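Dual specificity phosphatase-like 15 isoform a (Homo sapiens, PDB 1YZ4) removes phosphate from phosphotyrosine, phosphoserine and phosphothreonine residues of proteins, the hydrolysis being carried out by the catalytic domain modelled here. Local coordinates at residues A[71-76]-A[99-104]; A[27-32]-A[46-51]; A[116-121]-A[128-133]; A[106-111]-A[139-144]. The protein carries 1 engineered substitution. All blocks are in the same frame, centred on the assembly; numbering follows the deposited sequence.

How the interactions relate
From the N terminus, interaction 2 comes first: it closes a short loop that contains strand 36-40 and holds helix 26-31 against the chain leading into edge strand 52-56. Interaction 1 then brings helix 70-82 together with helix 97-110, closing a loop through the central strand 87-91 and the active-site turn. Interaction 4 starts further along helix 97-110 and reaches helix 132-143. Interaction 3 falls wholly within that span, pairing helix 114-123 with the run into helix 132-143. No loops cross. Interactions 1, 3 and 4 touch one another in the helical part of the domain, whereas interaction 2 stands apart, its centre 20 Å or more from theirs.

Interaction 1: A[71-76]-A[99-104]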
# COMPACT_ATOMS: atom_id res chain seq x y z
N LYS A 71 7.30 -6.45 5.49
CA LYS A 71 8.56 -6.63 4.78
C LYS A 71 8.37 -7.03 3.32
O LYS A 71 8.86 -6.38 2.41
CB LYS A 71 9.42 -7.68 5.48
CG LYS A 71 10.80 -7.84 4.86
CD LYS A 71 11.54 -9.08 5.37
CE LYS A 71 11.82 -9.03 6.86
NZ LYS A 71 12.59 -10.23 7.30
N GLU A 72 7.64 -8.12 3.11
CA GLU A 72 7.41 -8.60 1.77
C GLU A 72 6.65 -7.59 0.89
O GLU A 72 6.97 -7.45 -0.29
CB GLU A 72 6.67 -9.94 1.82
CG GLU A 72 5.25 -9.87 2.37
CD GLU A 72 4.69 -11.24 2.69
OE1 GLU A 72 4.67 -12.11 1.79
OE2 GLU A 72 4.26 -11.45 3.84
N CYS A 73 5.68 -6.88 1.45
CA CYS A 73 4.93 -5.90 0.67
C CYS A 73 5.81 -4.73 0.27
O CYS A 73 5.79 -4.27 -0.88
CB CYS A 73 3.72 -5.37 1.45
SG CYS A 73 2.29 -6.49 1.59
N ILE A 74 6.59 -4.23 1.22
CA ILE A 74 7.47 -3.11 0.95
C ILE A 74 8.53 -3.48 -0.09
O ILE A 74 8.92 -2.65 -0.91
CB ILE A 74 8.13 -2.62 2.24
CG1 ILE A 74 7.07 -1.96 3.13
CG2 ILE A 74 9.27 -1.66 1.93
CD1 ILE A 74 7.58 -1.49 4.48
N ASN A 75 8.99 -4.73 -0.06
CA ASN A 75 10.00 -5.17 -1.01
C ASN A 75 9.39 -5.28 -2.38
O ASN A 75 10.02 -4.94 -3.38
CB ASN A 75 10.60 -6.50 -0.56
CG ASN A 75 11.79 -6.32 0.37
OD1 ASN A 75 12.93 -6.19 -0.08
ND2 ASN A 75 11.53 -6.29 1.67
N PHE A 76 8.15 -5.76 -2.43
CA PHE A 76 7.42 -5.91 -3.68
C PHE A 76 7.25 -4.53 -4.31
O PHE A 76 7.64 -4.29 -5.46
CB PHE A 76 6.05 -6.53 -3.38
CG PHE A 76 5.22 -6.82 -4.61
CD1 PHE A 76 5.50 -7.92 -5.41
CD2 PHE A 76 4.12 -6.02 -4.92
CE1 PHE A 76 4.69 -8.23 -6.51
CE2 PHE A 76 3.30 -6.32 -6.01
CZ PHE A 76 3.58 -7.43 -6.81
N THR A 99 -4.29 0.97 3.28
CA THR A 99 -3.72 2.18 3.84
C THR A 99 -2.56 1.87 4.77
O THR A 99 -1.53 2.54 4.76
CB THR A 99 -4.80 2.97 4.61
OG1 THR A 99 -5.92 3.19 3.75
CG2 THR A 99 -4.26 4.30 5.08
N THR A 100 -2.73 0.83 5.58
CA THR A 100 -1.71 0.40 6.54
C THR A 100 -0.42 -0.03 5.82
O THR A 100 0.68 0.35 6.22
CB THR A 100 -2.25 -0.78 7.38
OG1 THR A 100 -3.53 -0.42 7.92
CG2 THR A 100 -1.30 -1.11 8.53
N ILE A 101 -0.58 -0.85 4.78
CA ILE A 101 0.57 -1.32 4.02
C ILE A 101 1.31 -0.16 3.35
O ILE A 101 2.53 -0.07 3.42
CB ILE A 101 0.13 -2.38 2.95
CG1 ILE A 101 -0.10 -3.74 3.62
CG2 ILE A 101 1.20 -2.54 1.89
CD1 ILE A 101 -1.21 -3.75 4.63
N VAL A 102 0.57 0.76 2.72
CA VAL A 102 1.22 1.89 2.05
C VAL A 102 1.91 2.84 3.04
O VAL A 102 2.99 3.38 2.74
CB VAL A 102 0.22 2.68 1.17
CG1 VAL A 102 -1.05 2.95 1.93
CG2 VAL A 102 0.85 4.00 0.73
N THR A 103 1.31 3.04 4.21
CA THR A 103 1.88 3.93 5.22
C THR A 103 3.23 3.37 5.66
O THR A 103 4.22 4.10 5.76
CB THR A 103 0.94 4.07 6.44
OG1 THR A 103 -0.28 4.68 6.02
CG2 THR A 103 1.55 4.97 7.52
N ALA A 104 3.26 2.07 5.90
CA ALA A 104 4.48 1.40 6.32
C ALA A 104 5.57 1.61 5.26
O ALA A 104 6.73 1.84 5.58
CB ALA A 104 4.21 -0.07 6.51
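Cys73 meets Ile101 where helix 70-82 lies against helix 97-110. Taking Cys73 from the backbone outward, its CB is the first atom to touch, 3.8 Å from Ile101 CG2. The sulfur follows: with chi1 at -75°, Cys73 SG sits beside the backbone N and reaches the fork of the isoleucine, 4.1 Å from Ile101 CG2 and 4.2 Å from Ile101 CG1. The thiol side chain thus lies along the branched part of Ile101 and makes purely van der Waals contact.

One residue on, Ile74 uses a different atom. Its outer chain is extended (chi2 177°), which carries the terminal methyl across to the backbone of the other helix: Ile74 CD1 is 3.6 Å from Ala104 O and 4.2 Å from Ala104 CB. All four touching residues are buried, and Phe141 of helix 132-143 packs on both Ile74 and Ala104.

Helix 97-110 is the one that follows the signature loop of the protein-tyrosine phosphatase fold. The side chain of Ile101 lies about 7 Å from that of Ser91, an engineered residue at the predicted phosphocysteine position, which places the pairing close behind the phosphate-binding loop, as in related phosphatases.

Interaction 2: A[27-32]-A[46-51]; sequences DQLGRN and PLLQDI
Leu29, on the short helix 26-31, forks between two residues of the 46-51 loop, giving one methyl to each. These apolar contacts make up the whole direct meeting of the two segments. On one branch, Leu29 CD1 is 3.3 Å from Leu48 CD1, a tight methyl-to-methyl approach. Both leucines have CG beside the backbone N and the CD1 arm extended (chi2 168° in Leu29, 174° in Leu48), and the two side chains cross at about a right angle, so they touch at the ends of their arms instead of lying alongside each other. The other branch has a looser neighbour: Leu29 CD2 is 4.3 Å from Ile51 CD1. Between Leu48 and Ile51 the backbone passes through a left-handed conformation at Asp50 (phi 68°), and the side chains of Leu48 and Ile51 both head toward the helix.

Hydrogen bonds serve each segment separately. The helix keeps its own i to i+4 backbone bonds, with Arg31 N 2.9 Å from Asp27 O and Asn32 N 2.9 Å from Gln28 O, before Asn32 leaves helical geometry. The side-chain amide of Gln28 binds Met8 N and Asp22 OD1, tying the helix to the N-terminal part of the chain, while Leu48 N of the loop bonds to Tyr53 OH.

Ile37 of strand 36-40 packs on both Leu29 and Ile51. The helix comes just before that strand, and the loop is the helix-free crossover from it to the parallel edge strand 52-56, so the contact joins what precedes strand 36-40 to what follows it.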
# COMPACT_ATOMS: atom_id res chain seq x y z
N ASP A 27 -10.07 0.73 -17.14
CA ASP A 27 -9.80 2.07 -17.60
C ASP A 27 -8.80 2.74 -16.66
O ASP A 27 -7.84 3.38 -17.10
CB ASP A 27 -11.10 2.87 -17.65
CG ASP A 27 -10.90 4.28 -18.14
OD1 ASP A 27 -10.29 5.08 -17.40
OD2 ASP A 27 -11.35 4.59 -19.26
N GLN A 28 -9.03 2.59 -15.36
CA GLN A 28 -8.14 3.17 -14.36
C GLN A 28 -6.78 2.51 -14.45
O GLN A 28 -5.75 3.18 -14.47
CB GLN A 28 -8.69 2.96 -12.94
CG GLN A 28 -9.77 3.95 -12.51
CD GLN A 28 -10.05 3.86 -11.01
OE1 GLN A 28 -9.16 4.06 -10.20
NE2 GLN A 28 -11.30 3.57 -10.66
N LEU A 29 -6.79 1.18 -14.52
CA LEU A 29 -5.56 0.40 -14.61
C LEU A 29 -4.69 0.81 -15.79
O LEU A 29 -3.47 0.90 -15.67
CB LEU A 29 -5.90 -1.09 -14.69
CG LEU A 29 -6.48 -1.67 -13.40
CD1 LEU A 29 -7.06 -3.06 -13.65
CD2 LEU A 29 -5.39 -1.73 -12.33
N GLY A 30 -5.33 1.07 -16.93
CA GLY A 30 -4.60 1.47 -18.12
C GLY A 30 -4.14 2.91 -18.02
O GLY A 30 -3.00 3.23 -18.35
N ARG A 31 -5.04 3.77 -17.56
CA ARG A 31 -4.75 5.18 -17.40
C ARG A 31 -3.50 5.36 -16.54
O ARG A 31 -2.60 6.13 -16.89
CB ARG A 31 -5.94 5.88 -16.75
CG ARG A 31 -5.76 7.36 -16.50
CD ARG A 31 -7.01 7.98 -15.89
NE ARG A 31 -6.86 9.42 -15.67
CZ ARG A 31 -7.79 10.20 -15.13
NH1 ARG A 31 -8.96 9.69 -14.75
NH2 ARG A 31 -7.56 11.50 -14.98
N ASN A 32 -3.45 4.66 -15.41
CA ASN A 32 -2.32 4.75 -14.49
C ASN A 32 -1.19 3.74 -14.75
O ASN A 32 -0.29 3.58 -13.92
CB ASN A 32 -2.80 4.63 -13.05
CG ASN A 32 -3.70 5.77 -12.64
OD1 ASN A 32 -3.45 6.92 -13.02
ND2 ASN A 32 -4.73 5.48 -11.86
N PRO A 46 -10.03 -13.67 -9.21
CA PRO A 46 -9.50 -13.82 -10.57
C PRO A 46 -8.49 -12.71 -10.83
O PRO A 46 -8.75 -11.55 -10.54
CB PRO A 46 -10.75 -13.68 -11.45
CG PRO A 46 -11.85 -14.18 -10.55
CD PRO A 46 -11.50 -13.57 -9.22
N LEU A 47 -7.32 -13.08 -11.37
CA LEU A 47 -6.28 -12.09 -11.64
C LEU A 47 -6.26 -11.62 -13.09
O LEU A 47 -6.35 -12.42 -14.01
CB LEU A 47 -4.92 -12.68 -11.28
CG LEU A 47 -4.78 -13.28 -9.88
CD1 LEU A 47 -3.34 -13.74 -9.70
CD2 LEU A 47 -5.18 -12.25 -8.79
N LEU A 48 -6.13 -10.31 -13.27
CA LEU A 48 -6.09 -9.70 -14.60
C LEU A 48 -4.76 -9.95 -15.30
O LEU A 48 -3.71 -9.93 -14.67
CB LEU A 48 -6.35 -8.20 -14.49
CG LEU A 48 -7.64 -7.84 -13.74
CD1 LEU A 48 -7.71 -6.33 -13.55
CD2 LEU A 48 -8.85 -8.36 -14.51
N GLN A 49 -4.82 -10.17 -16.61
CA GLN A 49 -3.61 -10.42 -17.38
C GLN A 49 -2.68 -9.23 -17.45
O GLN A 49 -3.12 -8.07 -17.40
CB GLN A 49 -3.96 -10.83 -18.81
CG GLN A 49 -4.70 -12.15 -18.93
CD GLN A 49 -4.77 -12.65 -20.36
OE1 GLN A 49 -5.27 -11.95 -21.25
NE2 GLN A 49 -4.25 -13.85 -20.59
N ASP A 50 -1.39 -9.52 -17.57
CA ASP A 50 -0.36 -8.50 -17.69
C ASP A 50 -0.16 -7.68 -16.42
O ASP A 50 0.24 -6.52 -16.48
CB ASP A 50 -0.69 -7.58 -18.86
CG ASP A 50 -1.04 -8.36 -20.12
OD1 ASP A 50 -0.27 -9.27 -20.48
OD2 ASP A 50 -2.08 -8.05 -20.74
N ILE A 51 -0.46 -8.29 -15.28
CA ILE A 51 -0.28 -7.64 -13.99
C ILE A 51 0.29 -8.67 -13.01
O ILE A 51 -0.16 -9.81 -12.96
CB ILE A 51 -1.61 -7.06 -13.41
CG1 ILE A 51 -2.09 -5.89 -14.29
CG2 ILE A 51 -1.40 -6.57 -11.98
CD1 ILE A 51 -3.33 -5.17 -13.77

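Interaction 3: A[116-121]-A[128-133]; sequences DVLEAI and ANPNPG
Ile121 and Leu118, one turn apart on helix 114-123, present their side chains to Ala128 and Pro130 of the chain that leads into helix 132-143. Ile121 works through its short branch, with Ile121 CG2 4.2 Å from Ala128 CB. Leu118 reaches further along the loop: its CG stands opposite the backbone N (chi1 -174°), and the two methyls are shared out, Leu118 CD1 lying 4.3 Å from Pro130 CD and CD2 4.5 Å from Ala128 O. The contact is essentially van der Waals and buried on both sides, without a hydrogen bond between the segments. The backbones come closest at Ile121 and Ala128, whose CA atoms are 7.1 Å apart. The Pro130 side chain is about 9 Å from that of the engineered Ser91.

In the next shell, polar bonds fix the course of the loop. Ala128 O accepts from Lys122 NZ and Pro130 O from Arg135 NH1, while the Asn129 backbone pairs with Ile95. Asn131 then occupies the N-cap of helix 132-143: its OD1 takes the amide of Phe134 and its ND2 binds Asp60 OD1, beyond strand 52-56.

Farther in, helix 97-110 lies beside both segments: Thr103 packs on Val117 and Ile121, and Thr100 on Pro130. The loop at 128-131 therefore runs along the side of the pair formed by helix 114-123 and the start of helix 97-110.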
# COMPACT_ATOMS: atom_id res chain seq x y z
N ASP A 116 2.57 11.48 10.71
CA ASP A 116 2.82 12.45 9.65
C ASP A 116 2.51 11.81 8.30
O ASP A 116 1.92 12.44 7.43
CB ASP A 116 4.28 12.92 9.67
CG ASP A 116 4.65 13.66 10.94
OD1 ASP A 116 3.83 14.46 11.41
OD2 ASP A 116 5.77 13.45 11.46
N VAL A 117 2.90 10.55 8.14
CA VAL A 117 2.67 9.85 6.88
C VAL A 117 1.17 9.69 6.61
O VAL A 117 0.69 9.99 5.51
CB VAL A 117 3.37 8.45 6.85
CG1 VAL A 117 3.05 7.73 5.55
CG2 VAL A 117 4.89 8.60 6.97
N LEU A 118 0.44 9.22 7.62
CA LEU A 118 -1.00 9.02 7.49
C LEU A 118 -1.68 10.35 7.16
O LEU A 118 -2.53 10.43 6.27
CB LEU A 118 -1.56 8.45 8.81
CG LEU A 118 -3.03 8.00 8.94
CD1 LEU A 118 -3.33 7.66 10.39
CD2 LEU A 118 -3.97 9.09 8.50
N GLU A 119 -1.30 11.40 7.88
CA GLU A 119 -1.87 12.73 7.67
C GLU A 119 -1.56 13.21 6.25
O GLU A 119 -2.39 13.88 5.62
CB GLU A 119 -1.30 13.72 8.69
CG GLU A 119 -1.80 15.16 8.53
CD GLU A 119 -1.28 16.09 9.62
OE1 GLU A 119 -1.52 17.31 9.54
OE2 GLU A 119 -0.62 15.59 10.56
N ALA A 120 -0.38 12.86 5.76
CA ALA A 120 0.01 13.27 4.41
C ALA A 120 -0.82 12.48 3.40
O ALA A 120 -1.22 13.01 2.35
CB ALA A 120 1.49 13.02 4.20
N ILE A 121 -1.09 11.22 3.71
CA ILE A 121 -1.88 10.39 2.82
C ILE A 121 -3.33 10.88 2.79
O ILE A 121 -3.95 10.93 1.72
CB ILE A 121 -1.82 8.90 3.25
CG1 ILE A 121 -0.39 8.39 3.09
CG2 ILE A 121 -2.76 8.06 2.40
CD1 ILE A 121 -0.19 6.93 3.48
N ALA A 128 -8.89 7.68 4.12
CA ALA A 128 -7.80 6.90 4.71
C ALA A 128 -7.93 6.77 6.22
O ALA A 128 -7.97 7.77 6.94
CB ALA A 128 -6.47 7.53 4.37
N ASN A 129 -7.99 5.53 6.70
CA ASN A 129 -8.14 5.31 8.13
C ASN A 129 -7.89 3.87 8.56
O ASN A 129 -8.79 3.03 8.55
CB ASN A 129 -9.53 5.79 8.56
CG ASN A 129 -9.88 5.39 9.98
OD1 ASN A 129 -9.01 5.27 10.85
ND2 ASN A 129 -11.18 5.20 10.24
N PRO A 130 -6.65 3.56 8.94
CA PRO A 130 -6.37 2.19 9.38
C PRO A 130 -7.01 1.95 10.74
O PRO A 130 -7.11 2.87 11.56
CB PRO A 130 -4.84 2.14 9.41
CG PRO A 130 -4.45 3.55 9.62
CD PRO A 130 -5.40 4.32 8.75
N ASN A 131 -7.47 0.72 10.99
CA ASN A 131 -8.12 0.42 12.26
C ASN A 131 -7.15 0.60 13.44
O ASN A 131 -5.93 0.54 13.28
CB ASN A 131 -8.72 -1.00 12.23
CG ASN A 131 -7.68 -2.10 12.37
OD1 ASN A 131 -6.90 -2.12 13.33
ND2 ASN A 131 -7.67 -3.05 11.42
N PRO A 132 -7.69 0.82 14.65
CA PRO A 132 -6.88 1.02 15.86
C PRO A 132 -5.72 0.04 16.04
O PRO A 132 -4.62 0.44 16.42
CB PRO A 132 -7.91 0.89 16.98
CG PRO A 132 -9.14 1.45 16.35
CD PRO A 132 -9.13 0.81 14.99
N GLY A 133 -5.96 -1.24 15.75
CA GLY A 133 -4.91 -2.23 15.90
C GLY A 133 -3.78 -2.08 14.90
O GLY A 133 -2.61 -2.30 15.23

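Interaction 4: A[106-111]-A[139-144]; sequences VMTVTG and EEFGWA
The Phe141 ring turns its edge, not a face, to Thr108 and Met107. Thr108 CG2 lies in the plane of the ring and presses on its rim, 3.2 Å from Phe141 CZ; the threonine is itself turned off a staggered position, with chi1 at 105°. Farther round the same rim, Met107 CE sits near the ring plane, 4.1 Å from Phe141 CD2. From outside the two segments, Phe70 forms an edge-to-face pair with Phe141.

Met107 does more than touch the ring. Its chain bends at the sulfur (chi3 75°), which brings the methyl down on the backbone of helix 132-143: Met107 CE is 3.4 Å from Gly142 CA and 3.7 Å from Gly142 N. Since Gly142 has no side chain, the methionine methyl can lie directly on the helix.

In the phosphatase fold, helices 97-110 and 132-143 belong to the helical part of the domain, and this joint lies away from the active site. The axes of 106-110 and 139-143 run nearly parallel, crossing at -20°, and come within 10.6 Å of each other. Helix 145-157 covers one part of the joint, Ser146 touching Met107, Thr108 and Phe141, while Trp114 and Val117 of helix 114-123 pack on Met107.

Helix 97-110 ends immediately beyond. Val106 O there is gripped from opposite faces of its carbonyl plane, by Thr110 N at 3.0 Å and by Thr110 OG1 at 2.6 Å, and Gly111 then takes positive phi.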
# COMPACT_ATOMS: atom_id res chain seq x y z
N VAL A 106 5.83 4.11 2.94
CA VAL A 106 6.24 5.51 2.92
C VAL A 106 7.07 5.84 4.16
O VAL A 106 7.98 6.66 4.10
CB VAL A 106 5.02 6.43 2.82
CG1 VAL A 106 5.46 7.90 2.84
CG2 VAL A 106 4.26 6.13 1.53
N MET A 107 6.76 5.20 5.28
CA MET A 107 7.54 5.45 6.49
C MET A 107 8.99 5.04 6.25
O MET A 107 9.90 5.80 6.57
CB MET A 107 6.97 4.65 7.67
CG MET A 107 5.71 5.23 8.28
SD MET A 107 4.88 4.08 9.39
CE MET A 107 5.95 4.14 10.81
N THR A 108 9.20 3.86 5.68
CA THR A 108 10.56 3.39 5.44
C THR A 108 11.34 4.20 4.41
O THR A 108 12.53 4.47 4.62
CB THR A 108 10.63 1.88 5.05
OG1 THR A 108 10.90 1.76 3.65
CG2 THR A 108 9.34 1.16 5.38
N VAL A 109 10.71 4.61 3.31
CA VAL A 109 11.43 5.39 2.31
C VAL A 109 11.63 6.86 2.66
O VAL A 109 12.47 7.53 2.07
CB VAL A 109 10.78 5.32 0.89
CG1 VAL A 109 10.77 3.89 0.40
CG2 VAL A 109 9.38 5.90 0.91
N THR A 110 10.86 7.37 3.62
CA THR A 110 10.99 8.77 4.04
C THR A 110 11.61 8.91 5.43
O THR A 110 12.16 9.96 5.78
CB THR A 110 9.62 9.49 4.07
OG1 THR A 110 8.82 8.92 5.11
CG2 THR A 110 8.90 9.34 2.74
N GLY A 111 11.52 7.86 6.23
CA GLY A 111 12.07 7.90 7.58
C GLY A 111 11.16 8.65 8.54
O GLY A 111 11.53 8.88 9.69
N GLU A 139 2.92 1.77 14.77
CA GLU A 139 3.73 2.37 15.82
C GLU A 139 4.99 1.53 16.01
O GLU A 139 6.10 2.04 15.99
CB GLU A 139 2.94 2.42 17.14
CG GLU A 139 2.55 3.81 17.61
CD GLU A 139 3.74 4.63 18.07
OE1 GLU A 139 4.66 4.86 17.26
OE2 GLU A 139 3.75 5.03 19.25
N GLU A 140 4.79 0.22 16.19
CA GLU A 140 5.90 -0.71 16.37
C GLU A 140 6.86 -0.59 15.21
O GLU A 140 8.03 -0.27 15.39
CB GLU A 140 5.39 -2.16 16.41
CG GLU A 140 4.65 -2.57 17.67
CD GLU A 140 4.07 -3.98 17.57
OE1 GLU A 140 4.83 -4.92 17.25
OE2 GLU A 140 2.85 -4.14 17.81
N PHE A 141 6.34 -0.84 14.01
CA PHE A 141 7.12 -0.79 12.78
C PHE A 141 7.99 0.46 12.69
O PHE A 141 9.15 0.39 12.29
CB PHE A 141 6.19 -0.86 11.58
CG PHE A 141 6.91 -0.80 10.26
CD1 PHE A 141 7.61 -1.91 9.79
CD2 PHE A 141 6.91 0.37 9.50
CE1 PHE A 141 8.31 -1.85 8.59
CE2 PHE A 141 7.61 0.44 8.30
CZ PHE A 141 8.31 -0.67 7.84
N GLY A 142 7.41 1.60 13.07
CA GLY A 142 8.16 2.84 13.01
C GLY A 142 9.38 2.80 13.90
O GLY A 142 10.48 3.21 13.50
N TRP A 143 9.20 2.30 15.12
CA TRP A 143 10.29 2.22 16.08
C TRP A 143 11.33 1.17 15.71
O TRP A 143 12.53 1.45 15.66
CB TRP A 143 9.73 1.90 17.47
CG TRP A 143 10.75 1.98 18.58
CD1 TRP A 143 11.11 3.10 19.28
CD2 TRP A 143 11.52 0.91 19.13
NE1 TRP A 143 12.06 2.79 20.22
CE2 TRP A 143 12.33 1.45 20.15
CE3 TRP A 143 11.61 -0.47 18.85
CZ2 TRP A 143 13.22 0.67 20.90
CZ3 TRP A 143 12.50 -1.24 19.60
CH2 TRP A 143 13.29 -0.67 20.61
N ALA A 144 10.86 -0.05 15.45
CA ALA A 144 11.75 -1.16 15.16
C ALA A 144 12.30 -1.36 13.74
O ALA A 144 13.46 -1.06 13.46
CB ALA A 144 11.09 -2.46 15.63